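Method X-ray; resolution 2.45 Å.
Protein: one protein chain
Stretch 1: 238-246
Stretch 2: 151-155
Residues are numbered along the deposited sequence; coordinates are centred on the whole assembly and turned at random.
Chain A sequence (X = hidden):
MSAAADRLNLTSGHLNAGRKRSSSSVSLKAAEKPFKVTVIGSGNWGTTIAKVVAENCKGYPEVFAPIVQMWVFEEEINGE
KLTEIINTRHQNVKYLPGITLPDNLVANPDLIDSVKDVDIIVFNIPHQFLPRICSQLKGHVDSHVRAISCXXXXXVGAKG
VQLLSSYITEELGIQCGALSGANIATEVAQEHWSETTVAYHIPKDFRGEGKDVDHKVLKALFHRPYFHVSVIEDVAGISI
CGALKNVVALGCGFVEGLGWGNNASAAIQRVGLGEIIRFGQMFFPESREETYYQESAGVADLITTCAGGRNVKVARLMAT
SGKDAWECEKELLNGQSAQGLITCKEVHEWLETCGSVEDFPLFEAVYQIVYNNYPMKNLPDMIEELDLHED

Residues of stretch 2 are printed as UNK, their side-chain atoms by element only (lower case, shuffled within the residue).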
ATOM      1  N   ILE A 238      -7.715  13.023   4.496  1.00 62.90           N
ATOM      2  CA  ILE A 238      -8.488  11.831   4.760  1.00 61.54           C
ATOM      3  C   ILE A 238      -9.785  11.713   3.967  1.00 63.47           C
ATOM      4  O   ILE A 238     -10.213  10.625   3.665  1.00 62.23           O
ATOM      5  CB  ILE A 238      -8.656  11.618   6.259  1.00 66.21           C
ATOM      6  CG1 ILE A 238     -10.034  11.980   6.767  1.00 65.55           C
ATOM      7  CG2 ILE A 238      -7.708  12.469   6.964  1.00 70.64           C
ATOM      8  CD1 ILE A 238     -10.222  11.612   8.194  1.00 70.36           C
ATOM      9  N   SER A 239     -10.356  12.847   3.592  1.00 60.25           N
ATOM     10  CA  SER A 239     -11.570  12.937   2.772  1.00 60.42           C
ATOM     11  C   SER A 239     -11.421  12.589   1.296  1.00 64.64           C
ATOM     12  O   SER A 239     -12.281  11.897   0.751  1.00 63.36           O
ATOM     13  CB  SER A 239     -12.209  14.313   2.918  1.00 63.71           C
ATOM     14  OG  SER A 239     -12.365  14.651   4.285  1.00 68.26           O
ATOM     15  N   ILE A 240     -10.370  13.093   0.640  1.00 63.04           N
ATOM     16  CA  ILE A 240     -10.171  12.839  -0.787  1.00 64.50           C
ATOM     17  C   ILE A 240      -9.857  11.384  -1.124  1.00 66.29           C
ATOM     18  O   ILE A 240     -10.302  10.887  -2.159  1.00 66.32           O
ATOM     19  CB  ILE A 240      -9.295  13.895  -1.511  1.00 70.74           C
ATOM     20  CG1 ILE A 240      -7.823  13.768  -1.150  1.00 70.71           C
ATOM     21  CG2 ILE A 240      -9.824  15.336  -1.308  1.00 74.33           C
ATOM     22  CD1 ILE A 240      -7.025  13.585  -2.321  1.00 82.62           C
ATOM     23  N   CYS A 241      -9.145  10.694  -0.207  1.00 61.76           N
ATOM     24  CA  CYS A 241      -8.784   9.278  -0.296  1.00 59.15           C
ATOM     25  C   CYS A 241     -10.031   8.398  -0.415  1.00 57.83           C
ATOM     26  O   CYS A 241     -10.060   7.526  -1.274  1.00 55.81           O
ATOM     27  CB  CYS A 241      -7.944   8.867   0.907  1.00 59.01           C
ATOM     28  SG  CYS A 241      -6.312   9.644   0.991  1.00 64.66           S
ATOM     29  N   GLY A 242     -11.041   8.656   0.429  1.00 53.42           N
ATOM     30  CA  GLY A 242     -12.313   7.934   0.488  1.00 52.57           C
ATOM     31  C   GLY A 242     -13.109   7.876  -0.803  1.00 57.89           C
ATOM     32  O   GLY A 242     -13.912   6.955  -0.999  1.00 58.34           O
ATOM     33  N   ALA A 243     -12.901   8.862  -1.692  1.00 54.75           N
ATOM     34  CA  ALA A 243     -13.536   8.924  -2.995  1.00 55.84           C
ATOM     35  C   ALA A 243     -12.600   8.381  -4.075  1.00 58.97           C
ATOM     36  O   ALA A 243     -12.995   7.467  -4.797  1.00 59.55           O
ATOM     37  CB  ALA A 243     -13.944  10.357  -3.317  1.00 59.26           C
ATOM     38  N   LEU A 244     -11.358   8.920  -4.166  1.00 54.50           N
ATOM     39  CA  LEU A 244     -10.345   8.594  -5.186  1.00 54.30           C
ATOM     40  C   LEU A 244      -9.856   7.151  -5.259  1.00 55.94           C
ATOM     41  O   LEU A 244      -9.535   6.680  -6.354  1.00 56.24           O
ATOM     42  CB  LEU A 244      -9.180   9.599  -5.179  1.00 55.02           C
ATOM     43  CG  LEU A 244      -9.542  11.081  -5.384  1.00 62.40           C
ATOM     44  CD1 LEU A 244      -8.310  11.933  -5.502  1.00 63.63           C
ATOM     45  CD2 LEU A 244     -10.433  11.286  -6.601  1.00 66.38           C
ATOM     46  N   LYS A 245      -9.851   6.436  -4.112  1.00 50.27           N
ATOM     47  CA  LYS A 245      -9.436   5.030  -4.009  1.00 48.16           C
ATOM     48  C   LYS A 245     -10.244   4.125  -4.944  1.00 53.40           C
ATOM     49  O   LYS A 245      -9.706   3.144  -5.462  1.00 53.36           O
ATOM     50  CB  LYS A 245      -9.510   4.515  -2.546  1.00 47.72           C
ATOM     51  CG  LYS A 245     -10.931   4.468  -1.972  1.00 51.28           C
ATOM     52  CD  LYS A 245     -10.992   4.027  -0.527  1.00 50.95           C
ATOM     53  CE  LYS A 245     -12.424   3.879  -0.070  1.00 44.64           C
ATOM     54  NZ  LYS A 245     -13.063   2.687  -0.678  1.00 46.96           N
ATOM     55  N   ASN A 246     -11.523   4.463  -5.170  1.00 51.33           N
ATOM     56  CA  ASN A 246     -12.414   3.671  -6.018  1.00 52.35           C
ATOM     57  C   ASN A 246     -12.108   3.792  -7.500  1.00 58.49           C
ATOM     58  O   ASN A 246     -12.359   2.847  -8.244  1.00 59.91           O
ATOM     59  CB  ASN A 246     -13.871   3.945  -5.689  1.00 52.34           C
ATOM     60  CG  ASN A 246     -14.198   3.752  -4.231  1.00 59.32           C
ATOM     61  OD1 ASN A 246     -13.559   2.977  -3.514  1.00 52.75           O
ATOM     62  ND2 ASN A 246     -15.161   4.498  -3.747  1.00 47.14           N
ATOM     63  N   UNK A 151     -18.962  10.551   6.905  1.00 53.83           N
ATOM     64  CA  UNK A 151     -19.360  10.444   5.505  1.00 53.99           C
ATOM     65  C   UNK A 151     -18.096  10.362   4.647  1.00 56.75           C
ATOM     66  O   UNK A 151     -17.306  11.312   4.599  1.00 56.10           O
ATOM     67  c   UNK A 151     -20.279  11.619   5.101  1.00 56.64           C
ATOM     68  c   UNK A 151     -22.608  12.604   4.918  1.00 66.33           C
ATOM     69  c   UNK A 151     -21.806  11.847   7.152  1.00 64.60           C
ATOM     70  c   UNK A 151     -21.732  11.580   5.633  1.00 63.32           C
ATOM     71  N   UNK A 152     -17.905   9.239   3.991  1.00 52.72           N
ATOM     72  CA  UNK A 152     -16.725   9.018   3.205  1.00 51.64           C
ATOM     73  C   UNK A 152     -16.718   9.763   1.906  1.00 58.43           C
ATOM     74  O   UNK A 152     -17.716   9.897   1.259  1.00 60.30           O
ATOM     75  c   UNK A 152     -15.722   6.844   3.892  1.00 61.95           C
ATOM     76  c   UNK A 152     -16.565   7.548   2.911  1.00 51.58           C
ATOM     77  c   UNK A 152     -13.948   5.179   3.467  1.00 51.45           C
ATOM     78  c   UNK A 152     -15.397   5.486   3.393  1.00 65.30           C
ATOM     79  n   UNK A 152     -13.718   4.133   4.440  1.00 57.57           N
ATOM     80  N   UNK A 153     -15.547  10.212   1.521  1.00 55.36           N
ATOM     81  CA  UNK A 153     -15.364  10.941   0.280  1.00 57.40           C
ATOM     82  C   UNK A 153     -15.577  12.434   0.414  1.00 64.66           C
ATOM     83  O   UNK A 153     -15.547  12.989   1.517  1.00 64.10           O
ATOM     84  N   UNK A 154     -15.763  13.085  -0.735  1.00 63.69           N
ATOM     85  CA  UNK A 154     -15.974  14.522  -0.861  1.00 67.28           C
ATOM     86  C   UNK A 154     -16.784  14.797  -2.138  1.00 74.17           C
ATOM     87  O   UNK A 154     -16.999  13.884  -2.936  1.00 73.13           O
ATOM     88  c   UNK A 154     -12.843  16.027  -4.160  1.00 79.18           C
ATOM     89  c   UNK A 154     -12.433  13.745  -3.610  1.00 75.16           C
ATOM     90  c   UNK A 154     -14.616  15.268  -0.874  1.00 69.41           C
ATOM     91  c   UNK A 154     -13.606  16.175  -3.001  1.00 77.32           C
ATOM     92  c   UNK A 154     -13.791  15.108  -2.133  1.00 71.46           C
ATOM     93  c   UNK A 154     -12.275  14.809  -4.466  1.00 76.19           C
ATOM     94  c   UNK A 154     -13.188  13.892  -2.443  1.00 71.65           C
ATOM     95  N   UNK A 155     -17.226  16.042  -2.323  1.00 74.82           N
ATOM     96  CA  UNK A 155     -17.991  16.454  -3.497  1.00 78.95           C
ATOM     97  C   UNK A 155     -17.014  16.928  -4.572  1.00 85.63           C
ATOM     98  O   UNK A 155     -16.134  17.748  -4.295  1.00 85.70           O
ATOM     99  c   UNK A 155     -20.254  17.556  -3.969  1.00 97.34           C
ATOM    100  c   UNK A 155     -21.444  18.300  -3.386  1.00122.99           C
ATOM    101  o   UNK A 155     -22.555  18.116  -3.933  1.00128.82           O
ATOM    102  o   UNK A 155     -21.283  19.063  -2.403  1.00116.04           O
ATOM    103  c   UNK A 155     -18.997  17.555  -3.124  1.00 83.59           C
TER
HETATM  104  O   HOH W   1     -13.385   9.799   3.276  1.00 56.65           O

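Position 151 carries four side-chain carbons and no heteroatom. The chain forks at its second carbon. The side chain is out of reach of stretch 1 and makes no contact with it. Four carbons forked in this way make a leucine, Leu-151.

Position 152 has four carbons in a row ending in a nitrogen. The fourth carbon lies 4.4 Å from CA of Gly-242 and 4.1 Å from CE of Lys-245. An unbranched chain of this length with a terminal nitrogen is a lysine, Lys-152. Its contact with the helix is made through the aliphatic part of the chain. Its NZ is hydrogen-bonded elsewhere in the structure. Lys-245 NZ donates to Asn-246 OD1 at 2.9 Å, so neither amine is left without a partner.

Position 153 has no side-chain atoms. Its CA lies 3.3 Å from O of Ser-239 and 3.8 Å from N of Ala-243. Phi is 88° and psi is -163°. At these angles a CB would be jammed against the carbonyl O of the residue before, and it would also sit tightly, at 3.5 Å, against CB of Ala-243. The residue is Gly-153.

Position 154 shows one carbon followed by a ring of six carbons, with no oxygen on the ring. The ring lies against Ile-240, Ala-243 and Leu-244. This is a phenylalanine, Phe-154. Ile-240 CG2 sits over one face, 3.8 Å from the ring centroid and 10° off the normal, in a CH-pi contact. Leu-244 CG is at the edge, 4.3 Å from Phe-154 CE2. Ala-243 CB approaches Phe-154 CD2 at 3.7 Å.

Position 155 has three carbons, the third carrying two oxygens. Its CA-to-CB bond points away from stretch 1, and the side chain makes no contact with it. It is a glutamate, Glu-155, and it is exposed.

The contact joins a helix to a segment without regular structure, and 335 Å² is buried in all. No direct hydrogen bond crosses it. Close backbone packing is possible because glycines meet here: a CB on Gly-242 would fall 2.9 Å from Gly-153 N, a clash. Gly-153 CA can then make its CA-H...O contact with Ser-239 O. Water 1 accepts from Gly-153 N at 2.8 Å and donates weakly to Ile-238 O at 3.3 Å, bridging the two backbones. Beside this close approach, the Phe-154 ring supplies the main apolar packing.

Stretch 2, residues 151-155: LKGFE
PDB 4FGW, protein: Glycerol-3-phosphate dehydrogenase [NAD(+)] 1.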